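Local coordinates for protein N-methyltransferase (Streptoalloteichus sp. ATCC 53650, PDB 5BSZ) that probably transfers a methyl group from S-adenosylmethionine to the amino nitrogen of a deoxysugar, as a sugar N-methyltransferase linked to kedarcidin, at residues Ile118-Val131 with Gln206-Leu220. Sequence-based numbering, arbitrary orientation. Where two conformers were deposited one is given.
Sequences IAYAADTAELARAV and QDLTLFPAEDYLAAL. With SAH (S-adenosyl-L-homocysteine), chain B; EDO (1,2-ethanediol), chain C.
The F211 ring is clamped between L127 and T209: L127 CD2 sits 3.9 Å from its centroid, almost on the ring normal, a CH-pi contact, while T209 CG2 lies over the opposite face nearer the rim. The backbone of D123 meets the ring edge. The other branch of T209, OG1 beside the backbone N (chi1 -54°), donates to A121 O over 2.7 Å, in the carbonyl plane on a lone pair; T209 N bonds A119 O. T124 OG1 donates to D215 OD2 at 3.0 Å, from above the carboxylate plane. Where helices 124-131 and 213-220 cross at -42°, A219 CB fits against L127 and V131, and a water joins A128 O to A219 O. I118 CG2 touches the Y216 ring edge at CE1 (3.6 Å). At the far end Y120 lays one ring face over C8 of S-adenosyl-L-homocysteine (CE1 to C8 3.5 Å), with L208 CD2 3.8 Å from Y120 CD2. With an alanine here, the adenine would probably lose this cover at C8 and L208 CD2 its aromatic neighbour. Strand 198-209 of the antiparallel sheet and helix 213-220 thus pack against the loop and helix that follow the pocket residue Y120, in the Rossmann-like fold of S-adenosylmethionine-dependent methyltransferases.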
# COMPACT_ATOMS: atom_id res chain seq x y z
N ILE A 118 -29.50 -4.74 -6.09
CA ILE A 118 -30.43 -3.93 -5.35
C ILE A 118 -29.98 -3.68 -3.91
O ILE A 118 -30.40 -2.70 -3.31
CB ILE A 118 -31.94 -4.35 -5.43
CG1 ILE A 118 -32.83 -3.06 -5.26
CG2 ILE A 118 -32.30 -5.46 -4.49
CD1 ILE A 118 -34.25 -3.21 -5.70
N ALA A 119 -29.07 -4.50 -3.42
CA ALA A 119 -28.62 -4.47 -2.01
C ALA A 119 -27.48 -3.51 -1.83
O ALA A 119 -26.98 -3.30 -0.74
CB ALA A 119 -28.21 -5.88 -1.58
N TYR A 120 -27.15 -2.72 -2.85
CA TYR A 120 -26.57 -1.42 -2.57
C TYR A 120 -27.47 -0.50 -1.73
O TYR A 120 -26.96 0.41 -1.09
CB TYR A 120 -26.20 -0.70 -3.88
CG TYR A 120 -24.97 -1.19 -4.61
CD1 TYR A 120 -23.79 -0.45 -4.63
CD2 TYR A 120 -24.95 -2.39 -5.24
CE1 TYR A 120 -22.66 -0.88 -5.32
CE2 TYR A 120 -23.82 -2.85 -5.91
CZ TYR A 120 -22.69 -2.10 -5.93
OH TYR A 120 -21.62 -2.60 -6.62
N ALA A 121 -28.78 -0.75 -1.71
CA ALA A 121 -29.65 -0.02 -0.82
C ALA A 121 -29.15 -0.22 0.60
O ALA A 121 -28.91 -1.35 0.99
CB ALA A 121 -31.08 -0.51 -0.94
N ALA A 122 -29.09 0.86 1.36
CA ALA A 122 -28.51 0.79 2.71
C ALA A 122 -29.53 0.40 3.79
O ALA A 122 -29.12 -0.08 4.84
CB ALA A 122 -27.83 2.10 3.03
N ASP A 123 -30.83 0.57 3.53
CA ASP A 123 -31.88 0.29 4.53
C ASP A 123 -33.19 0.07 3.79
O ASP A 123 -33.26 0.22 2.56
CB ASP A 123 -32.02 1.43 5.56
CG ASP A 123 -32.26 2.79 4.88
OD1 ASP A 123 -33.08 2.90 3.94
OD2 ASP A 123 -31.57 3.76 5.25
N THR A 124 -34.20 -0.36 4.54
CA THR A 124 -35.50 -0.72 3.97
C THR A 124 -36.19 0.40 3.20
O THR A 124 -36.84 0.16 2.16
CB THR A 124 -36.42 -1.22 5.11
OG1 THR A 124 -35.77 -2.33 5.73
CG2 THR A 124 -37.71 -1.71 4.56
N ALA A 125 -36.08 1.62 3.71
CA ALA A 125 -36.62 2.77 3.05
C ALA A 125 -35.98 2.96 1.68
O ALA A 125 -36.70 3.17 0.69
CB ALA A 125 -36.49 4.03 3.91
N GLU A 126 -34.65 2.86 1.60
CA GLU A 126 -33.95 2.98 0.33
C GLU A 126 -34.25 1.83 -0.64
O GLU A 126 -34.42 2.03 -1.87
CB GLU A 126 -32.42 3.10 0.56
CG GLU A 126 -31.73 3.67 -0.67
CD GLU A 126 -30.29 4.06 -0.40
OE1 GLU A 126 -29.65 3.38 0.44
OE2 GLU A 126 -29.81 5.01 -1.07
N LEU A 127 -34.39 0.62 -0.11
CA LEU A 127 -34.84 -0.50 -0.90
C LEU A 127 -36.20 -0.21 -1.56
O LEU A 127 -36.38 -0.39 -2.79
CB LEU A 127 -34.90 -1.77 -0.03
CG LEU A 127 -35.42 -3.06 -0.61
CD1 LEU A 127 -34.46 -3.48 -1.71
CD2 LEU A 127 -35.64 -4.14 0.43
N ALA A 128 -37.12 0.27 -0.72
CA ALA A 128 -38.45 0.66 -1.20
C ALA A 128 -38.36 1.74 -2.26
O ALA A 128 -39.11 1.63 -3.24
CB ALA A 128 -39.41 1.06 -0.05
N ARG A 129 -37.46 2.71 -2.13
CA ARG A 129 -37.32 3.74 -3.16
C ARG A 129 -36.87 3.21 -4.51
O ARG A 129 -37.44 3.60 -5.55
CB ARG A 129 -36.38 4.87 -2.75
CG ARG A 129 -37.12 6.18 -2.53
CD ARG A 129 -36.29 7.19 -1.76
NE ARG A 129 -35.00 7.35 -2.40
CZ ARG A 129 -34.69 8.33 -3.23
NH1 ARG A 129 -35.58 9.25 -3.56
NH2 ARG A 129 -33.47 8.35 -3.74
N ALA A 130 -35.84 2.36 -4.49
CA ALA A 130 -35.40 1.66 -5.72
C ALA A 130 -36.54 0.86 -6.37
O ALA A 130 -36.69 0.83 -7.56
CB ALA A 130 -34.23 0.70 -5.46
N VAL A 131 -37.30 0.10 -5.58
CA VAL A 131 -38.32 -0.76 -6.15
C VAL A 131 -39.46 0.09 -6.71
O VAL A 131 -40.05 -0.24 -7.76
CB VAL A 131 -38.80 -1.76 -5.08
CG1 VAL A 131 -39.99 -2.55 -5.58
CG2 VAL A 131 -37.64 -2.71 -4.73
N GLN A 206 -16.48 -3.22 -0.50
CA GLN A 206 -17.85 -2.82 -0.77
C GLN A 206 -18.79 -3.56 0.17
O GLN A 206 -18.60 -4.75 0.48
CB GLN A 206 -18.21 -2.98 -2.25
CG GLN A 206 -18.82 -4.32 -2.67
CD GLN A 206 -19.08 -4.46 -4.17
OE1 GLN A 206 -18.17 -4.74 -4.97
NE2 GLN A 206 -20.34 -4.34 -4.56
N ASP A 207 -19.79 -2.83 0.63
CA ASP A 207 -20.85 -3.34 1.50
C ASP A 207 -22.13 -3.61 0.67
O ASP A 207 -22.46 -2.85 -0.23
CB ASP A 207 -21.14 -2.29 2.57
CG ASP A 207 -20.05 -2.18 3.65
OD1 ASP A 207 -19.28 -3.13 3.79
OD2 ASP A 207 -20.06 -1.18 4.41
N LEU A 208 -22.85 -4.67 1.04
CA LEU A 208 -24.21 -4.93 0.61
C LEU A 208 -25.09 -5.23 1.82
O LEU A 208 -24.63 -5.93 2.76
CB LEU A 208 -24.19 -6.14 -0.30
CG LEU A 208 -23.43 -6.01 -1.65
CD1 LEU A 208 -23.23 -7.34 -2.32
CD2 LEU A 208 -24.17 -5.05 -2.58
N THR A 209 -26.32 -4.72 1.82
CA THR A 209 -27.23 -4.97 2.94
C THR A 209 -27.84 -6.38 2.86
O THR A 209 -28.23 -6.81 1.79
CB THR A 209 -28.33 -3.93 2.95
OG1 THR A 209 -27.69 -2.69 2.93
CG2 THR A 209 -29.23 -4.07 4.19
N LEU A 210 -27.94 -7.08 3.99
CA LEU A 210 -28.63 -8.32 4.09
C LEU A 210 -30.09 -8.09 4.50
O LEU A 210 -30.37 -7.78 5.67
CB LEU A 210 -27.90 -9.22 5.11
CG LEU A 210 -26.41 -9.48 4.83
CD1 LEU A 210 -25.69 -10.09 6.04
CD2 LEU A 210 -26.31 -10.37 3.62
N PHE A 211 -30.99 -8.11 3.52
CA PHE A 211 -32.42 -7.89 3.82
C PHE A 211 -33.14 -9.20 3.96
O PHE A 211 -32.94 -10.12 3.15
CB PHE A 211 -33.14 -7.10 2.72
CG PHE A 211 -32.65 -5.72 2.51
CD1 PHE A 211 -31.89 -5.41 1.41
CD2 PHE A 211 -33.03 -4.69 3.36
CE1 PHE A 211 -31.46 -4.11 1.21
CE2 PHE A 211 -32.62 -3.40 3.16
CZ PHE A 211 -31.85 -3.08 2.05
N PRO A 212 -33.97 -9.33 5.01
CA PRO A 212 -34.77 -10.56 5.02
C PRO A 212 -35.82 -10.57 3.91
O PRO A 212 -36.22 -9.53 3.42
CB PRO A 212 -35.46 -10.51 6.41
CG PRO A 212 -35.30 -9.14 6.95
CD PRO A 212 -34.14 -8.49 6.20
N ALA A 213 -36.29 -11.75 3.55
CA ALA A 213 -37.36 -11.93 2.56
C ALA A 213 -38.49 -10.94 2.71
O ALA A 213 -38.93 -10.40 1.70
CB ALA A 213 -37.88 -13.38 2.62
N GLU A 214 -38.94 -10.65 3.95
CA GLU A 214 -40.14 -9.81 4.14
C GLU A 214 -39.92 -8.42 3.58
O GLU A 214 -40.89 -7.73 3.21
CB GLU A 214 -40.49 -9.48 5.61
CG GLU A 214 -40.37 -10.52 6.70
CD GLU A 214 -38.94 -10.87 7.10
OE1 GLU A 214 -38.36 -10.36 8.09
OE2 GLU A 214 -38.49 -11.81 6.43
N ASP A 215 -38.67 -7.93 3.68
CA ASP A 215 -38.38 -6.54 3.29
C ASP A 215 -38.52 -6.40 1.77
O ASP A 215 -38.93 -5.36 1.26
CB ASP A 215 -36.96 -6.16 3.68
CG ASP A 215 -36.83 -5.81 5.15
OD1 ASP A 215 -37.85 -5.99 5.83
OD2 ASP A 215 -35.75 -5.31 5.57
N TYR A 216 -38.13 -7.45 1.05
CA TYR A 216 -38.21 -7.39 -0.44
C TYR A 216 -39.68 -7.46 -0.89
O TYR A 216 -40.14 -6.75 -1.77
CB TYR A 216 -37.49 -8.60 -1.00
CG TYR A 216 -35.94 -8.49 -1.06
CD1 TYR A 216 -35.30 -7.70 -2.02
CD2 TYR A 216 -35.12 -9.18 -0.17
CE1 TYR A 216 -33.91 -7.58 -2.07
CE2 TYR A 216 -33.71 -9.08 -0.23
CZ TYR A 216 -33.12 -8.29 -1.20
OH TYR A 216 -31.77 -8.20 -1.28
N LEU A 217 -40.42 -8.36 -0.26
CA LEU A 217 -41.83 -8.56 -0.59
C LEU A 217 -42.59 -7.28 -0.27
O LEU A 217 -43.41 -6.84 -1.08
CB LEU A 217 -42.42 -9.74 0.19
CG LEU A 217 -41.88 -11.09 -0.24
CD1 LEU A 217 -42.31 -12.14 0.80
CD2 LEU A 217 -42.39 -11.53 -1.60
N ALA A 218 -42.27 -6.68 0.88
CA ALA A 218 -42.87 -5.44 1.32
C ALA A 218 -42.65 -4.29 0.37
O ALA A 218 -43.56 -3.48 0.10
CB ALA A 218 -42.37 -5.02 2.70
N ALA A 219 -41.42 -4.20 -0.11
CA ALA A 219 -41.04 -3.17 -1.05
C ALA A 219 -41.87 -3.30 -2.32
O ALA A 219 -42.23 -2.25 -2.88
CB ALA A 219 -39.53 -3.25 -1.40
N LEU A 220 -42.08 -4.53 -2.77
CA LEU A 220 -42.92 -4.82 -3.95
C LEU A 220 -44.37 -4.36 -3.76
O LEU A 220 -44.90 -3.62 -4.58
CB LEU A 220 -42.85 -6.29 -4.33
CG LEU A 220 -41.53 -6.65 -4.99
CD1 LEU A 220 -41.30 -8.13 -5.02
CD2 LEU A 220 -41.45 -6.17 -6.44
N SAH B . -26.44 -6.45 -12.81
CA SAH B . -24.98 -6.52 -13.22
CB SAH B . -24.04 -5.61 -12.40
CG SAH B . -23.13 -6.15 -11.33
SD SAH B . -22.07 -5.03 -10.48
C SAH B . -24.66 -7.99 -13.26
O SAH B . -25.40 -8.86 -12.83
OXT SAH B . -23.70 -8.34 -13.87
C5' SAH B . -23.13 -3.84 -9.70
C4' SAH B . -23.33 -2.64 -10.64
O4' SAH B . -24.24 -1.69 -10.06
C3' SAH B . -22.05 -1.84 -10.87
O3' SAH B . -21.81 -1.81 -12.28
C2' SAH B . -22.28 -0.42 -10.38
O2' SAH B . -21.68 0.58 -11.23
C1' SAH B . -23.79 -0.37 -10.34
N9 SAH B . -24.36 0.56 -9.35
C8 SAH B . -23.95 0.78 -8.07
N7 SAH B . -24.71 1.73 -7.48
C5 SAH B . -25.59 2.15 -8.42
C6 SAH B . -26.66 3.14 -8.46
N6 SAH B . -26.86 3.83 -7.32
N1 SAH B . -27.37 3.25 -9.61
C2 SAH B . -27.09 2.55 -10.71
N3 SAH B . -26.13 1.61 -10.76
C4 SAH B . -25.37 1.38 -9.66
C1 EDO C . -17.35 1.17 3.04
O1 EDO C . -18.79 1.01 3.08
C2 EDO C . -16.72 1.93 4.23
O2 EDO C . -17.64 2.65 5.08
O HOH W 1 -26.89 -1.17 5.56
O HOH W 2 -41.60 0.38 -2.81